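Local coordinates for protein D-alanyl-lipoteichoic acid synthetase (Streptococcus pneumoniae, PDB 3BMA) that probably takes part in the D-alanylation of lipoteichoic acid at the cell membrane during cell wall biogenesis, at residues E14-V19 with V203-H208. The protein carries 1 engineered substitution. Sequence-based numbering, arbitrary orientation.
Sequences EKRSAV and VNYDKH
Tyr-205 reaches from helix 202-210 across to the last turn of helix 11-18 and lays its phenol ring beside Lys-15, Arg-16 and Val-19. Its CG stands anti to the backbone N (chi1 -167°), which carries the ring out of its own helix. The backbones come closest here, with the CA atoms of Arg-16 and Tyr-205 5.8 Å apart. At the ring edge, near its plane, sits the carbonyl O of Lys-15, 3.6 Å from Tyr-205 CE1. Val-19, just past the helix, supplies the tightest apolar touch, its CG2 meeting Tyr-205 CD1 at 3.5 Å as the two side chains cross obliquely. With chi1 at -59°, that methyl occupies the crowded position between the backbone N and the carbonyl carbon, while CG1 is anti to the carbonyl carbon. Lys-15 starts toward the ring, its CB 3.9 Å from Tyr-205 CE1, then runs on extended past the phenol, where CD comes within 4.1 Å of Tyr-205 OH. Its ammonium ends at a long, weak ion pair with Glu-65 of helix 60-66, a residue that Tyr-205 also touches. Arg-16 comes nearest with its CA, 4.0 Å from Tyr-205 CD1, and its CG lies 4.2 Å from the same carbon. Asn-204 lies close to the Val-19 carbonyl, and one turn further along His-208 stacks its ring on Phe-55. Most of the shared surface gathers round the tyrosine. It is a small surface junction between helices far apart in sequence, where the N-terminal helix 11-18, which lies against strands 43-47 and 72-76, meets helix 202-210 at the periphery of the parallel-sheet alpha/beta fold of the SGNH-hydrolase clan.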
loop_
_atom_site.group_PDB
_atom_site.type_symbol
_atom_site.label_atom_id
_atom_site.label_comp_id
_atom_site.label_asym_id
_atom_site.label_seq_id
_atom_site.Cartn_x
_atom_site.Cartn_y
_atom_site.Cartn_z
ATOM N N GLU C 14 -22.945 30.320 3.216
ATOM C CA GLU C 14 -21.637 30.893 3.513
ATOM C C GLU C 14 -21.699 32.082 4.458
ATOM O O GLU C 14 -20.805 32.262 5.281
ATOM C CB GLU C 14 -20.934 31.285 2.222
ATOM C CG GLU C 14 -20.547 30.091 1.391
ATOM C CD GLU C 14 -20.258 30.452 -0.039
ATOM O OE1 GLU C 14 -19.880 31.611 -0.304
ATOM O OE2 GLU C 14 -20.408 29.566 -0.898
ATOM N N LYS C 15 -22.753 32.885 4.331
ATOM C CA LYS C 15 -22.972 34.027 5.212
ATOM C C LYS C 15 -23.254 33.580 6.641
ATOM O O LYS C 15 -22.792 34.214 7.593
ATOM C CB LYS C 15 -24.109 34.911 4.690
ATOM C CG LYS C 15 -23.724 35.748 3.481
ATOM C CD LYS C 15 -24.806 36.752 3.125
ATOM C CE LYS C 15 -24.269 37.808 2.166
ATOM N NZ LYS C 15 -25.335 38.730 1.694
ATOM N N ARG C 16 -23.995 32.482 6.778
ATOM C CA ARG C 16 -24.321 31.916 8.090
ATOM C C ARG C 16 -23.104 31.283 8.767
ATOM O O ARG C 16 -22.949 31.381 9.985
ATOM C CB ARG C 16 -25.465 30.908 7.974
ATOM C CG ARG C 16 -26.758 31.537 7.496
ATOM C CD ARG C 16 -27.890 30.543 7.397
ATOM N NE ARG C 16 -28.740 30.871 6.256
ATOM C CZ ARG C 16 -28.802 30.158 5.133
ATOM N NH1 ARG C 16 -28.091 29.048 5.002
ATOM N NH2 ARG C 16 -29.601 30.544 4.147
ATOM N N SER C 17 -22.246 30.654 7.967
ATOM C CA SER C 17 -21.001 30.052 8.452
ATOM C C SER C 17 -19.996 31.110 8.892
ATOM O O SER C 17 -19.266 30.916 9.864
ATOM C CB SER C 17 -20.369 29.184 7.363
ATOM O OG SER C 17 -21.272 28.188 6.924
ATOM N N ALA C 18 -19.980 32.229 8.167
ATOM C CA ALA C 18 -19.047 33.328 8.400
ATOM C C ALA C 18 -19.196 33.975 9.768
ATOM O O ALA C 18 -18.215 34.438 10.345
ATOM C CB ALA C 18 -19.195 34.370 7.315
ATOM N N VAL C 19 -20.424 33.993 10.279
ATOM C CA VAL C 19 -20.735 34.662 11.543
ATOM C C VAL C 19 -21.220 33.706 12.641
ATOM O O VAL C 19 -21.621 34.153 13.718
ATOM C CB VAL C 19 -21.772 35.799 11.340
ATOM C CG1 VAL C 19 -21.253 36.827 10.351
ATOM C CG2 VAL C 19 -23.103 35.238 10.868
ATOM N N VAL C 203 -30.786 30.917 13.575
ATOM C CA VAL C 203 -30.924 31.586 14.873
ATOM C C VAL C 203 -29.684 32.447 15.141
ATOM O O VAL C 203 -29.795 33.602 15.571
ATOM C CB VAL C 203 -31.191 30.560 16.023
ATOM C CG1 VAL C 203 -30.841 31.129 17.402
ATOM C CG2 VAL C 203 -32.644 30.094 15.994
ATOM N N ASN C 204 -28.515 31.884 14.841
ATOM C CA ASN C 204 -27.229 32.538 15.068
ATOM C C ASN C 204 -26.955 33.743 14.156
ATOM O O ASN C 204 -26.242 34.665 14.552
ATOM C CB ASN C 204 -26.095 31.516 14.958
ATOM C CG ASN C 204 -24.909 31.861 15.835
ATOM O OD1 ASN C 204 -24.159 32.795 15.551
ATOM N ND2 ASN C 204 -24.724 31.095 16.904
ATOM N N TYR C 205 -27.519 33.734 12.948
ATOM C CA TYR C 205 -27.372 34.858 12.014
ATOM C C TYR C 205 -28.234 36.045 12.429
ATOM O O TYR C 205 -27.785 37.189 12.365
ATOM C CB TYR C 205 -27.718 34.454 10.571
ATOM C CG TYR C 205 -27.295 35.481 9.534
ATOM C CD1 TYR C 205 -26.033 35.426 8.957
ATOM C CD2 TYR C 205 -28.158 36.506 9.132
ATOM C CE1 TYR C 205 -25.626 36.363 8.016
ATOM C CE2 TYR C 205 -27.761 37.452 8.190
ATOM C CZ TYR C 205 -26.493 37.371 7.636
ATOM O OH TYR C 205 -26.080 38.289 6.699
ATOM N N ASP C 206 -29.471 35.765 12.830
ATOM C CA ASP C 206 -30.427 36.810 13.184
ATOM C C ASP C 206 -30.067 37.544 14.469
ATOM O O ASP C 206 -30.047 38.772 14.486
ATOM C CB ASP C 206 -31.850 36.252 13.254
ATOM C CG ASP C 206 -32.551 36.268 11.907
ATOM O OD1 ASP C 206 -33.743 36.643 11.868
ATOM O OD2 ASP C 206 -31.912 35.917 10.888
ATOM N N LYS C 207 -29.755 36.788 15.522
ATOM C CA LYS C 207 -29.410 37.355 16.831
ATOM C C LYS C 207 -28.085 38.129 16.855
ATOM O O LYS C 207 -27.874 38.973 17.729
ATOM C CB LYS C 207 -29.392 36.261 17.903
ATOM C CG LYS C 207 -30.770 35.839 18.390
ATOM C CD LYS C 207 -30.669 34.844 19.538
ATOM C CE LYS C 207 -32.047 34.417 20.022
ATOM N NZ LYS C 207 -31.964 33.430 21.134
ATOM N N HIS C 208 -27.207 37.847 15.895
ATOM C CA HIS C 208 -25.887 38.470 15.854
ATOM C C HIS C 208 -25.704 39.522 14.757
ATOM O O HIS C 208 -25.030 40.529 14.977
ATOM C CB HIS C 208 -24.794 37.403 15.751
ATOM C CG HIS C 208 -24.653 36.557 16.981
ATOM N ND1 HIS C 208 -24.379 35.208 16.928
ATOM C CD2 HIS C 208 -24.746 36.870 18.296
ATOM C CE1 HIS C 208 -24.308 34.726 18.156
ATOM N NE2 HIS C 208 -24.528 35.714 19.005
#